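Local coordinates for protein probable zinc protease PqqL (Escherichia coli, PDB 6OFT) that is probably a zinc-dependent metalloendopeptidase of the M16 family, seen here as the first half of the periplasmic protein, at residues 23-28 / 376-381. Residues are numbered along the deposited sequence; the frame is centred on the assembly and turned at random.
Sequences YPHAHP and RDLRML. With PO4 (phosphate ion), chain D.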
ATOM      1  N   TYR A  23     -18.027 -10.642  -2.182  1.00 21.21           N
ATOM      2  CA  TYR A  23     -18.588  -9.720  -1.211  1.00 20.28           C
ATOM      3  C   TYR A  23     -19.720  -8.934  -1.841  1.00 24.14           C
ATOM      4  O   TYR A  23     -19.484  -8.254  -2.843  1.00 22.83           O
ATOM      5  CB  TYR A  23     -17.512  -8.790  -0.619  1.00 20.19           C
ATOM      6  CG  TYR A  23     -17.984  -8.100   0.645  1.00 21.65           C
ATOM      7  CD1 TYR A  23     -17.885  -8.728   1.884  1.00 23.67           C
ATOM      8  CD2 TYR A  23     -18.576  -6.844   0.598  1.00 22.59           C
ATOM      9  CE1 TYR A  23     -18.372  -8.126   3.042  1.00 25.14           C
ATOM     10  CE2 TYR A  23     -19.060  -6.226   1.753  1.00 24.00           C
ATOM     11  CZ  TYR A  23     -18.950  -6.869   2.976  1.00 31.27           C
ATOM     12  OH  TYR A  23     -19.419  -6.264   4.117  1.00 29.68           O
ATOM     13  N   PRO A  24     -20.953  -8.998  -1.270  1.00 22.00           N
ATOM     14  CA  PRO A  24     -22.067  -8.228  -1.857  1.00 21.21           C
ATOM     15  C   PRO A  24     -21.972  -6.748  -1.531  1.00 24.14           C
ATOM     16  O   PRO A  24     -21.571  -6.393  -0.427  1.00 24.00           O
ATOM     17  CB  PRO A  24     -23.310  -8.857  -1.220  1.00 23.18           C
ATOM     18  CG  PRO A  24     -22.819  -9.424   0.078  1.00 27.11           C
ATOM     19  CD  PRO A  24     -21.385  -9.762  -0.071  1.00 22.04           C
ATOM     20  N   HIS A  25     -22.330  -5.887  -2.493  1.00 19.82           N
ATOM     21  CA  HIS A  25     -22.344  -4.436  -2.315  1.00 19.78           C
ATOM     22  C   HIS A  25     -23.271  -3.811  -3.346  1.00 24.02           C
ATOM     23  O   HIS A  25     -23.260  -4.230  -4.491  1.00 22.70           O
ATOM     24  CB  HIS A  25     -20.931  -3.824  -2.373  1.00 20.04           C
ATOM     25  CG  HIS A  25     -20.865  -2.464  -1.735  1.00 23.76           C
ATOM     26  ND1 HIS A  25     -21.171  -2.283  -0.405  1.00 25.38           N
ATOM     27  CD2 HIS A  25     -20.559  -1.259  -2.275  1.00 25.59           C
ATOM     28  CE1 HIS A  25     -21.022  -0.994  -0.163  1.00 24.84           C
ATOM     29  NE2 HIS A  25     -20.669  -0.334  -1.259  1.00 25.40           N
ATOM     30  N   ALA A  26     -24.089  -2.843  -2.953  1.00 22.86           N
ATOM     31  CA  ALA A  26     -25.044  -2.240  -3.897  1.00 23.63           C
ATOM     32  C   ALA A  26     -24.934  -0.710  -3.938  1.00 29.36           C
ATOM     33  O   ALA A  26     -25.939  -0.005  -3.978  1.00 28.17           O
ATOM     34  CB  ALA A  26     -26.470  -2.682  -3.552  1.00 24.42           C
ATOM     35  N   HIS A  27     -23.696  -0.205  -3.937  1.00 28.87           N
ATOM     36  CA  HIS A  27     -23.384   1.219  -4.022  1.00 29.91           C
ATOM     37  C   HIS A  27     -22.105   1.368  -4.888  1.00 33.38           C
ATOM     38  O   HIS A  27     -20.992   1.176  -4.376  1.00 32.67           O
ATOM     39  CB  HIS A  27     -23.230   1.832  -2.620  1.00 31.74           C
ATOM     40  CG  HIS A  27     -23.088   3.323  -2.611  1.00 35.97           C
ATOM     41  ND1 HIS A  27     -21.859   3.932  -2.410  1.00 37.77           N
ATOM     42  CD2 HIS A  27     -24.028   4.282  -2.784  1.00 38.39           C
ATOM     43  CE1 HIS A  27     -22.094   5.233  -2.443  1.00 37.53           C
ATOM     44  NE2 HIS A  27     -23.380   5.492  -2.681  1.00 38.47           N
ATOM     45  N   PRO A  28     -22.238   1.608  -6.224  1.00 28.32           N
ATOM     46  CA  PRO A  28     -23.481   1.818  -6.988  1.00 27.45           C
ATOM     47  C   PRO A  28     -24.252   0.535  -7.265  1.00 27.84           C
ATOM     48  O   PRO A  28     -23.675  -0.554  -7.320  1.00 24.22           O
ATOM     49  CB  PRO A  28     -22.992   2.502  -8.281  1.00 29.68           C
ATOM     50  CG  PRO A  28     -21.586   2.078  -8.447  1.00 33.49           C
ATOM     51  CD  PRO A  28     -21.046   1.718  -7.085  1.00 28.71           C
ATOM     52  N   ARG A 376     -20.442   2.416   1.334  1.00 24.54           N
ATOM     53  CA  ARG A 376     -18.985   2.420   1.152  1.00 24.33           C
ATOM     54  C   ARG A 376     -18.596   2.534  -0.325  1.00 27.84           C
ATOM     55  O   ARG A 376     -19.310   2.036  -1.191  1.00 27.09           O
ATOM     56  CB  ARG A 376     -18.357   1.140   1.718  1.00 23.06           C
ATOM     57  CG  ARG A 376     -18.298   1.095   3.230  1.00 30.10           C
ATOM     58  CD  ARG A 376     -17.770  -0.252   3.696  1.00 28.45           C
ATOM     59  NE  ARG A 376     -18.756  -1.324   3.536  1.00 23.71           N
ATOM     60  CZ  ARG A 376     -18.568  -2.578   3.932  1.00 36.34           C
ATOM     61  NH1 ARG A 376     -17.429  -2.934   4.519  1.00 22.06           N
ATOM     62  NH2 ARG A 376     -19.509  -3.491   3.731  1.00 22.54           N
ATOM     63  N   ASP A 377     -17.463   3.189  -0.602  1.00 25.16           N
ATOM     64  CA  ASP A 377     -16.921   3.323  -1.950  1.00 25.68           C
ATOM     65  C   ASP A 377     -16.545   1.924  -2.436  1.00 29.70           C
ATOM     66  O   ASP A 377     -15.822   1.208  -1.732  1.00 30.55           O
ATOM     67  CB  ASP A 377     -15.678   4.230  -1.934  1.00 27.87           C
ATOM     68  CG  ASP A 377     -15.022   4.349  -3.286  1.00 34.28           C
ATOM     69  OD1 ASP A 377     -15.589   5.031  -4.158  1.00 36.10           O
ATOM     70  OD2 ASP A 377     -13.968   3.726  -3.483  1.00 37.78           O
ATOM     71  N   LEU A 378     -17.087   1.513  -3.596  1.00 25.62           N
ATOM     72  CA  LEU A 378     -16.873   0.183  -4.172  1.00 24.27           C
ATOM     73  C   LEU A 378     -15.395  -0.135  -4.397  1.00 25.82           C
ATOM     74  O   LEU A 378     -14.907  -1.192  -3.963  1.00 23.80           O
ATOM     75  CB  LEU A 378     -17.700   0.008  -5.463  1.00 24.31           C
ATOM     76  CG  LEU A 378     -17.605  -1.354  -6.171  1.00 28.09           C
ATOM     77  CD1 LEU A 378     -18.116  -2.492  -5.290  1.00 27.40           C
ATOM     78  CD2 LEU A 378     -18.328  -1.325  -7.497  1.00 29.02           C
ATOM     79  N   ARG A 379     -14.685   0.794  -5.056  1.00 22.87           N
ATOM     80  CA  ARG A 379     -13.252   0.691  -5.347  1.00 22.25           C
ATOM     81  C   ARG A 379     -12.410   0.462  -4.067  1.00 28.01           C
ATOM     82  O   ARG A 379     -11.618  -0.481  -4.018  1.00 27.17           O
ATOM     83  CB  ARG A 379     -12.789   1.947  -6.119  1.00 24.11           C
ATOM     84  CG  ARG A 379     -11.271   2.035  -6.281  1.00 37.11           C
ATOM     85  CD  ARG A 379     -10.820   2.542  -7.630  1.00 45.17           C
ATOM     86  NE  ARG A 379      -9.487   2.015  -7.941  1.00 59.12           N
ATOM     87  CZ  ARG A 379      -9.258   0.925  -8.671  1.00 68.70           C
ATOM     88  NH1 ARG A 379     -10.269   0.252  -9.211  1.00 54.55           N
ATOM     89  NH2 ARG A 379      -8.015   0.514  -8.886  1.00 51.99           N
ATOM     90  N   MET A 380     -12.598   1.321  -3.038  1.00 27.76           N
ATOM     91  CA  MET A 380     -11.894   1.254  -1.756  1.00 29.44           C
ATOM     92  C   MET A 380     -12.170  -0.071  -1.035  1.00 26.66           C
ATOM     93  O   MET A 380     -11.255  -0.670  -0.486  1.00 24.28           O
ATOM     94  CB  MET A 380     -12.265   2.461  -0.875  1.00 34.57           C
ATOM     95  CG  MET A 380     -11.550   2.490   0.478  1.00 42.66           C
ATOM     96  SD  MET A 380      -9.733   2.334   0.400  1.00 51.16           S
ATOM     97  CE  MET A 380      -9.300   3.861  -0.531  1.00 48.12           C
ATOM     98  N   LEU A 381     -13.428  -0.527  -1.051  1.00 22.43           N
ATOM     99  CA  LEU A 381     -13.828  -1.799  -0.454  1.00 21.47           C
ATOM    100  C   LEU A 381     -13.167  -2.973  -1.207  1.00 23.43           C
ATOM    101  O   LEU A 381     -12.646  -3.895  -0.564  1.00 22.72           O
ATOM    102  CB  LEU A 381     -15.367  -1.899  -0.463  1.00 21.64           C
ATOM    103  CG  LEU A 381     -15.993  -3.194   0.041  1.00 26.58           C
ATOM    104  CD1 LEU A 381     -15.635  -3.469   1.502  1.00 26.62           C
ATOM    105  CD2 LEU A 381     -17.495  -3.163  -0.144  1.00 26.38           C
TER
HETATM  106  P   PO4 D1002     -22.954  -4.225   2.213  1.00 41.27           P
HETATM  107  O1  PO4 D1002     -21.595  -3.602   1.840  1.00 38.42           O
HETATM  108  O2  PO4 D1002     -23.219  -3.965   3.770  1.00 42.84           O
HETATM  109  O3  PO4 D1002     -24.150  -3.589   1.359  1.00 40.19           O
HETATM  110  O4  PO4 D1002     -22.861  -5.799   1.942  1.00 41.59           O
HETATM  111  O   HOH W   1     -19.080   3.198  -4.747  1.00 29.78           O
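His25 and Arg376 join the end of strand 19-24, in the six-stranded mixed sheet of the M16 peptidase domain, to the N-terminal end of helix 378-391, which lies against that sheet. The His25 ring uses both nitrogens. NE2 donates to Arg376 O at 2.7 Å, the oxygen lying 21° out of the ring plane, while ND1 donates to O1 of a phosphate, probably from the crystallisation liquor, at 2.6 Å. With both nitrogens acting as donors, the ring is probably doubly protonated and cationic, which the phosphate would favour although the guanidinium of Arg376 is near. With CG anti to the backbone N (chi1 -160°), the ring extends toward the helix, where Leu381 CD2 sits over one face in a CH-pi contact, 3.9 Å from its centroid. An alanine here would probably cost Arg376 O its short bond, leaving the weak one from His27 ND1, and take from Leu381 CD2 the ring face it packs on and from the phosphate one donor.

Arginine suits its place because its chain, bent where chi3 turns NE aside, is long enough for NH2 to meet Tyr23 OH. NH2 donates to that oxygen at 2.8 Å, nearly in the guanidinium plane, and also to phosphate O1, the atom His25 holds; NE is tied to Gln373 O. Tyr23 OH bonds Asp6 as well, and its ring plane stands 83° from the guanidinium.

Leucines fill the apolar side: Leu381 CD2 touches Tyr23 CD2 as well as His25, and both Leu378 and Leu381 reach Val204 of the adjoining strand 199-205. Asp377, the N-cap, accepts from Met380 N through OD2. Beyond the cis peptide before Pro28, the proline's CD packs against Leu378 CB, and one water bridges the two segments, donating to His27 O and accepting from Leu378 N at 2.9 Å.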